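Local structure of transcriptional regulator, GntR family (Ralstonia eutropha, 3IHU) at residues R141-R146 with F161-H165. The protein probably binds DNA as a transcription factor of the GntR family, pairing a winged helix-turn-helix domain with an all-helical FCD domain. Residues are numbered along the deposited sequence; the frame is centred on the assembly and turned at random.
Sequences RRHFYR and FPTIH
H165 accepts a hydrogen bond from an arginine of the facing helix at the edge of its imidazole. R141 NH1 donates to H165 ND1 at 2.9 Å, with a moderately bent N-H...N angle of 143°; the donor lies close to the imidazole plane, whereas ND1 is tilted from the guanidinium plane. In one of its two modelled conformers, R142 places NH1 above the centre of the imidazole, 3.7 Å from H165 CD2; R141 NH2 then lies over one face of the R142 guanidinium, and R142 forms a salt bridge to E30. R141 also pairs with E30, whose carboxylate would partly offset the arginine charge. With its CG anti to the backbone N (chi1 -175°) and a bend at chi3, R141 brings NH1 back over the Y145 ring toward its rim. H165 NE2 in turn lies over one face of the F161 ring, also off centre. F161 points toward 141-146, its CZ 3.8 Å from Y145 CB, while its CE2 lies at the edge of the R146 guanidinium, 4.0 Å from NH2. Beyond Y145, a water 2.8 Å from its OH donates to I164 O at 3.0 Å. Y186 of helix 179-195 touches both R141 and Y145, and M97 and T98 of helix 84-105 pack on I164; E30, on helix 17-31, ties these FCD helices to the GntR part. Accepting from R141 requires a lone pair on ND1, so H165 is probably neutral with its proton on NE2, a form the R141 guanidinium would favour, and R142 too in this conformer, though E30 would weaken the effect.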
# COMPACT_ATOMS: atom_id res chain seq x y z
N ARG A 141 6.22 5.33 -3.94
CA ARG A 141 6.04 4.17 -3.06
C ARG A 141 5.33 3.04 -3.80
O ARG A 141 5.81 1.89 -3.82
CB ARG A 141 5.30 4.53 -1.77
CG ARG A 141 5.23 3.30 -0.77
CD ARG A 141 4.04 3.39 0.16
NE ARG A 141 2.76 3.27 -0.54
CZ ARG A 141 2.28 2.15 -1.09
NH1 ARG A 141 2.97 1.00 -1.10
NH2 ARG A 141 1.11 2.18 -1.70
N ARG A 142 4.20 3.35 -4.42
CA ARG A 142 3.48 2.34 -5.16
C ARG A 142 4.40 1.69 -6.22
O ARG A 142 4.43 0.46 -6.32
CB ARG A 142 2.17 2.91 -5.75
CG ARG A 142 1.05 1.88 -5.90
CD ARG A 142 -0.37 2.49 -6.12
NE ARG A 142 -0.92 3.16 -4.94
CZ ARG A 142 -1.55 2.55 -3.92
NH1 ARG A 142 -1.71 1.24 -3.90
NH2 ARG A 142 -2.02 3.28 -2.91
N HIS A 143 5.15 2.49 -6.98
CA HIS A 143 6.06 1.97 -7.97
C HIS A 143 7.16 1.04 -7.41
O HIS A 143 7.50 0.01 -8.01
CB HIS A 143 6.72 3.16 -8.74
CG HIS A 143 7.56 2.73 -9.89
ND1 HIS A 143 7.10 1.85 -10.85
CD2 HIS A 143 8.83 3.05 -10.24
CE1 HIS A 143 8.06 1.65 -11.74
NE2 HIS A 143 9.11 2.36 -11.39
N PHE A 144 7.70 1.42 -6.27
CA PHE A 144 8.68 0.61 -5.56
C PHE A 144 8.11 -0.78 -5.24
O PHE A 144 8.71 -1.80 -5.58
CB PHE A 144 9.01 1.34 -4.26
CG PHE A 144 9.98 0.65 -3.40
CD1 PHE A 144 11.24 0.38 -3.84
CD2 PHE A 144 9.65 0.29 -2.11
CE1 PHE A 144 12.16 -0.22 -3.01
CE2 PHE A 144 10.57 -0.32 -1.27
CZ PHE A 144 11.83 -0.56 -1.74
N TYR A 145 6.91 -0.79 -4.64
CA TYR A 145 6.25 -2.05 -4.27
C TYR A 145 5.94 -2.87 -5.50
O TYR A 145 6.18 -4.08 -5.51
CB TYR A 145 4.97 -1.79 -3.48
CG TYR A 145 5.21 -1.60 -2.00
CD1 TYR A 145 5.93 -0.53 -1.52
CD2 TYR A 145 4.67 -2.49 -1.07
CE1 TYR A 145 6.16 -0.37 -0.18
CE2 TYR A 145 4.91 -2.34 0.28
CZ TYR A 145 5.64 -1.28 0.72
OH TYR A 145 5.82 -1.17 2.04
N ARG A 146 5.40 -2.24 -6.54
CA ARG A 146 5.11 -2.98 -7.75
C ARG A 146 6.37 -3.61 -8.39
O ARG A 146 6.36 -4.76 -8.87
CB ARG A 146 4.35 -2.09 -8.76
CG ARG A 146 4.25 -2.63 -10.19
CD ARG A 146 3.65 -4.06 -10.30
NE ARG A 146 2.35 -4.18 -9.62
CZ ARG A 146 1.16 -4.03 -10.19
NH1 ARG A 146 1.04 -3.74 -11.48
NH2 ARG A 146 0.06 -4.17 -9.46
N PHE A 161 -1.71 -8.65 -2.89
CA PHE A 161 -0.87 -7.42 -2.94
C PHE A 161 -1.48 -6.20 -2.22
O PHE A 161 -0.82 -5.57 -1.41
CB PHE A 161 -0.56 -7.10 -4.42
CG PHE A 161 0.47 -6.01 -4.63
CD1 PHE A 161 1.76 -6.12 -4.09
CD2 PHE A 161 0.17 -4.91 -5.41
CE1 PHE A 161 2.71 -5.13 -4.29
CE2 PHE A 161 1.10 -3.92 -5.63
CZ PHE A 161 2.39 -4.02 -5.05
N PRO A 162 -2.78 -5.91 -2.47
CA PRO A 162 -3.46 -4.81 -1.74
C PRO A 162 -3.33 -4.79 -0.22
O PRO A 162 -3.22 -3.73 0.38
CB PRO A 162 -4.92 -4.96 -2.16
CG PRO A 162 -4.87 -5.63 -3.52
CD PRO A 162 -3.63 -6.48 -3.54
N THR A 163 -3.31 -5.94 0.44
CA THR A 163 -3.11 -5.93 1.89
C THR A 163 -1.81 -5.25 2.30
O THR A 163 -1.75 -4.55 3.32
CB THR A 163 -3.07 -7.35 2.47
OG1 THR A 163 -4.31 -8.02 2.17
CG2 THR A 163 -2.86 -7.28 4.03
N ILE A 164 -0.77 -5.46 1.50
CA ILE A 164 0.58 -4.98 1.82
C ILE A 164 0.61 -3.49 2.02
O ILE A 164 1.38 -2.97 2.82
CB ILE A 164 1.56 -5.43 0.70
CG1 ILE A 164 2.01 -6.85 0.93
CG2 ILE A 164 2.76 -4.56 0.67
CD1 ILE A 164 2.53 -7.52 -0.30
N HIS A 165 -0.27 -2.78 1.33
CA HIS A 165 -0.25 -1.31 1.28
C HIS A 165 -0.83 -0.63 2.53
O HIS A 165 -0.48 0.52 2.82
CB HIS A 165 -1.02 -0.84 0.03
CG HIS A 165 -0.41 -1.27 -1.26
ND1 HIS A 165 0.88 -0.94 -1.61
CD2 HIS A 165 -0.90 -2.00 -2.29
CE1 HIS A 165 1.16 -1.43 -2.80
NE2 HIS A 165 0.09 -2.09 -3.23
O HOH W 1 4.21 -2.83 3.67